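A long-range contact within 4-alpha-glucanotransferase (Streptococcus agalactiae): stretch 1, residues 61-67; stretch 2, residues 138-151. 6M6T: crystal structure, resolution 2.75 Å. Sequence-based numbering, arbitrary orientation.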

# COMPACT_ATOMS: atom_id res chain seq x y z
N SER A 61 2.62 4.86 8.70
CA SER A 61 3.27 5.87 7.88
C SER A 61 3.30 7.22 8.56
O SER A 61 2.34 7.61 9.23
CB SER A 61 2.57 6.02 6.52
OG SER A 61 3.17 5.20 5.53
N PHE A 62 4.40 7.95 8.34
CA PHE A 62 4.54 9.31 8.83
C PHE A 62 3.44 10.23 8.32
O PHE A 62 3.18 11.27 8.94
CB PHE A 62 5.91 9.88 8.43
CG PHE A 62 7.09 9.11 8.98
CD1 PHE A 62 7.04 8.52 10.24
CD2 PHE A 62 8.26 8.97 8.23
CE1 PHE A 62 8.12 7.79 10.73
CE2 PHE A 62 9.35 8.25 8.72
CZ PHE A 62 9.27 7.65 9.97
N SER A 63 2.80 9.90 7.20
CA SER A 63 1.70 10.72 6.70
C SER A 63 0.83 9.89 5.78
O SER A 63 1.31 8.97 5.11
CB SER A 63 2.18 11.97 5.94
OG SER A 63 1.13 12.58 5.19
N ALA A 64 -0.46 10.22 5.74
CA ALA A 64 -1.42 9.53 4.90
C ALA A 64 -1.34 9.90 3.41
O ALA A 64 -2.09 9.33 2.62
CB ALA A 64 -2.84 9.82 5.41
N VAL A 65 -0.50 10.87 3.03
CA VAL A 65 -0.47 11.35 1.65
C VAL A 65 0.94 11.49 1.10
O VAL A 65 1.13 11.58 -0.11
CB VAL A 65 -1.16 12.72 1.50
CG1 VAL A 65 -2.66 12.58 1.62
CG2 VAL A 65 -0.60 13.72 2.49
N ALA A 66 1.94 11.56 1.99
CA ALA A 66 3.29 11.87 1.53
C ALA A 66 3.84 10.70 0.72
O ALA A 66 3.47 9.54 0.95
CB ALA A 66 4.22 12.17 2.70
N GLY A 67 4.71 11.03 -0.22
CA GLY A 67 5.31 10.01 -1.06
C GLY A 67 6.52 9.37 -0.41
O GLY A 67 7.40 10.07 0.11
N LYS A 138 -1.56 21.16 -0.55
CA LYS A 138 -1.34 22.16 0.50
C LYS A 138 -0.80 21.55 1.79
O LYS A 138 -0.28 22.28 2.63
CB LYS A 138 -2.63 22.93 0.75
CG LYS A 138 -3.18 23.61 -0.49
CD LYS A 138 -3.99 24.85 -0.17
CE LYS A 138 -4.15 25.72 -1.41
NZ LYS A 138 -5.36 26.58 -1.44
N TRP A 139 -0.90 20.22 1.96
CA TRP A 139 -0.44 19.48 3.14
C TRP A 139 1.07 19.35 3.22
O TRP A 139 1.55 18.77 4.21
CB TRP A 139 -1.02 18.06 3.14
CG TRP A 139 -0.69 17.31 1.85
CD1 TRP A 139 -1.50 17.17 0.75
CD2 TRP A 139 0.56 16.67 1.50
NE1 TRP A 139 -0.85 16.46 -0.23
CE2 TRP A 139 0.41 16.14 0.21
CE3 TRP A 139 1.77 16.48 2.18
CZ2 TRP A 139 1.42 15.45 -0.43
CZ3 TRP A 139 2.77 15.79 1.55
CH2 TRP A 139 2.59 15.28 0.26
N VAL A 140 1.81 19.82 2.21
CA VAL A 140 3.21 19.41 2.10
C VAL A 140 4.04 20.01 3.22
O VAL A 140 4.71 19.29 3.96
CB VAL A 140 3.79 19.77 0.73
CG1 VAL A 140 5.25 19.36 0.67
CG2 VAL A 140 3.05 19.07 -0.37
N THR A 141 3.96 21.34 3.39
CA THR A 141 4.93 22.04 4.24
C THR A 141 4.89 21.56 5.68
O THR A 141 5.94 21.47 6.33
CB THR A 141 4.70 23.56 4.17
OG1 THR A 141 3.43 23.89 4.76
CG2 THR A 141 4.69 24.03 2.72
N ASP A 142 3.72 21.24 6.22
CA ASP A 142 3.73 20.86 7.63
C ASP A 142 4.17 19.41 7.82
O ASP A 142 4.75 19.08 8.86
CB ASP A 142 2.38 21.14 8.30
CG ASP A 142 2.46 22.37 9.27
OD1 ASP A 142 3.54 22.60 9.89
OD2 ASP A 142 1.45 23.11 9.40
N PHE A 143 3.99 18.57 6.80
CA PHE A 143 4.67 17.29 6.81
C PHE A 143 6.19 17.48 6.73
O PHE A 143 6.95 16.73 7.35
CB PHE A 143 4.18 16.40 5.67
CG PHE A 143 5.18 15.36 5.26
CD1 PHE A 143 5.27 14.17 5.96
CD2 PHE A 143 6.07 15.59 4.20
CE1 PHE A 143 6.20 13.21 5.60
CE2 PHE A 143 7.02 14.65 3.85
CZ PHE A 143 7.08 13.45 4.54
N ALA A 144 6.63 18.46 5.95
CA ALA A 144 8.07 18.67 5.80
C ALA A 144 8.68 19.17 7.11
O ALA A 144 9.79 18.78 7.48
CB ALA A 144 8.35 19.65 4.65
N GLU A 145 7.93 20.00 7.84
CA GLU A 145 8.38 20.42 9.15
C GLU A 145 8.37 19.24 10.12
O GLU A 145 9.27 19.11 10.94
CB GLU A 145 7.53 21.57 9.68
CG GLU A 145 7.66 22.83 8.84
CD GLU A 145 6.63 23.90 9.18
OE1 GLU A 145 6.07 23.84 10.30
OE2 GLU A 145 6.40 24.79 8.33
N PHE A 146 7.36 18.37 10.03
CA PHE A 146 7.37 17.18 10.87
C PHE A 146 8.64 16.37 10.65
O PHE A 146 9.32 15.98 11.61
CB PHE A 146 6.13 16.33 10.58
CG PHE A 146 6.05 15.06 11.41
CD1 PHE A 146 5.48 15.08 12.67
CD2 PHE A 146 6.53 13.85 10.91
CE1 PHE A 146 5.38 13.92 13.43
CE2 PHE A 146 6.44 12.69 11.66
CZ PHE A 146 5.87 12.73 12.93
N MET A 147 8.99 16.11 9.39
CA MET A 147 10.20 15.34 9.11
C MET A 147 11.45 16.08 9.56
O MET A 147 12.41 15.44 10.02
CB MET A 147 10.29 15.02 7.61
CG MET A 147 9.24 14.03 7.14
SD MET A 147 9.26 12.42 7.98
CE MET A 147 11.04 12.12 8.16
N ALA A 148 11.47 17.40 9.46
CA ALA A 148 12.63 18.15 9.91
C ALA A 148 12.79 18.06 11.42
O ALA A 148 13.88 17.78 11.94
CB ALA A 148 12.52 19.60 9.45
N ILE A 149 11.72 18.32 12.16
CA ILE A 149 11.81 18.21 13.61
C ILE A 149 12.19 16.79 14.00
O ILE A 149 12.99 16.57 14.92
CB ILE A 149 10.49 18.67 14.26
CG1 ILE A 149 10.16 20.09 13.83
CG2 ILE A 149 10.61 18.62 15.76
CD1 ILE A 149 8.83 20.58 14.33
N LYS A 150 11.65 15.79 13.29
CA LYS A 150 11.97 14.40 13.60
C LYS A 150 13.46 14.14 13.43
O LYS A 150 14.09 13.47 14.26
CB LYS A 150 11.15 13.47 12.71
CG LYS A 150 11.42 11.99 12.94
CD LYS A 150 10.35 11.13 12.27
CE LYS A 150 10.52 9.66 12.62
NZ LYS A 150 10.37 9.40 14.08
N GLU A 151 14.04 14.67 12.36
CA GLU A 151 15.45 14.45 12.12
C GLU A 151 16.30 15.18 13.14
O GLU A 151 17.31 14.64 13.59
CB GLU A 151 15.80 14.83 10.67
CG GLU A 151 15.52 13.69 9.67
CD GLU A 151 15.40 14.13 8.20
OE1 GLU A 151 15.63 15.32 7.88
OE2 GLU A 151 15.08 13.26 7.34

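The contact between residues 61-67 and 138-151 is an apolar one, in which an irregular loop lays small and aromatic side chains against one side of a helix, with no hydrogen bond crossing between the two. Together the two sides bury 412 Å², and the touching residues lie at least 73 positions apart in sequence.

Val140 to Glu151 are helical, and the helix continues beyond the stretch; it is held by an unbroken series of i to i+4 backbone hydrogen bonds that starts with Ala144 N to Val140 O (2.9 Å). Trp139, Phe143, Phe146 and Lys150 direct their CA-to-CB bonds toward the loop; their spacing of three or four residues matches the helical repeat and gathers them on one side. The loop runs along this row in the opposite sense, so that Val65 has Trp139 as its nearest partner by CA position, and Ser63 has Phe143. At 7.2 Å, Ser63 CA and Phe143 CA are too far apart for the backbones to pair, and the contact is made by side chains.

At the Trp139 end, Val65 CG2 sits over one face of the indole, 3.5 Å from the centroid of the five-membered ring and only 18° off its normal. This is a CH-pi contact, with the methyl group directed at the pi cloud, and it is tight: Val65 CG2 is 3.3 Å from Trp139 CD2. Ala66 meets the six-membered part of the same indole, its CA lying 3.7 Å from Trp139 CH2, and Ala66 CB is 4.1 Å from Trp139 CZ3.

Ala66 also reaches the next aromatic along the helix. Ala66 CB lies over one face of the Phe143 ring, 3.7 Å from the centroid and 14° off the normal, a second CH-pi contact. The small side chain thus bridges two aromatic residues. Around the same ring, Phe62 CB approaches the edge, 4.4 Å from Phe143 CE1, while Ser63 CB comes within 3.8 Å of Phe143 CD1.

Ser63 contributes its CB to this apolar surface and uses its hydroxyl within the loop. Ser63 OG accepts a hydrogen bond from Val65 N (3.2 Å) and a weak one from Ala66 N (3.5 Å). These bonds tie together the short segment that presents Val65 and Ala66 to the helix.

Phe62 has the largest area covered by the opposing stretch and engages the helix beyond Phe143. Phe62 CB packs 4.3 Å from Phe146 CE2, and the Phe62 ring extends toward Met147 and Lys150. Although the CA-to-CB bond of Met147 points sideways, the end of its side chain comes nearer, bringing SD to 3.6 Å from Phe62 CD2. Met147 SD lies 4.4 Å from the centroid of the Phe62 ring, 45° off its normal, in an oblique sulfur-aromatic contact. Lys150 lends the aliphatic part of its chain: CD lies over one face of the Phe62 ring, and CE is 3.6 Å from Phe62 CZ. NZ of Lys150 is hydrogen-bonded elsewhere in the structure, while its methylenes cover the ring.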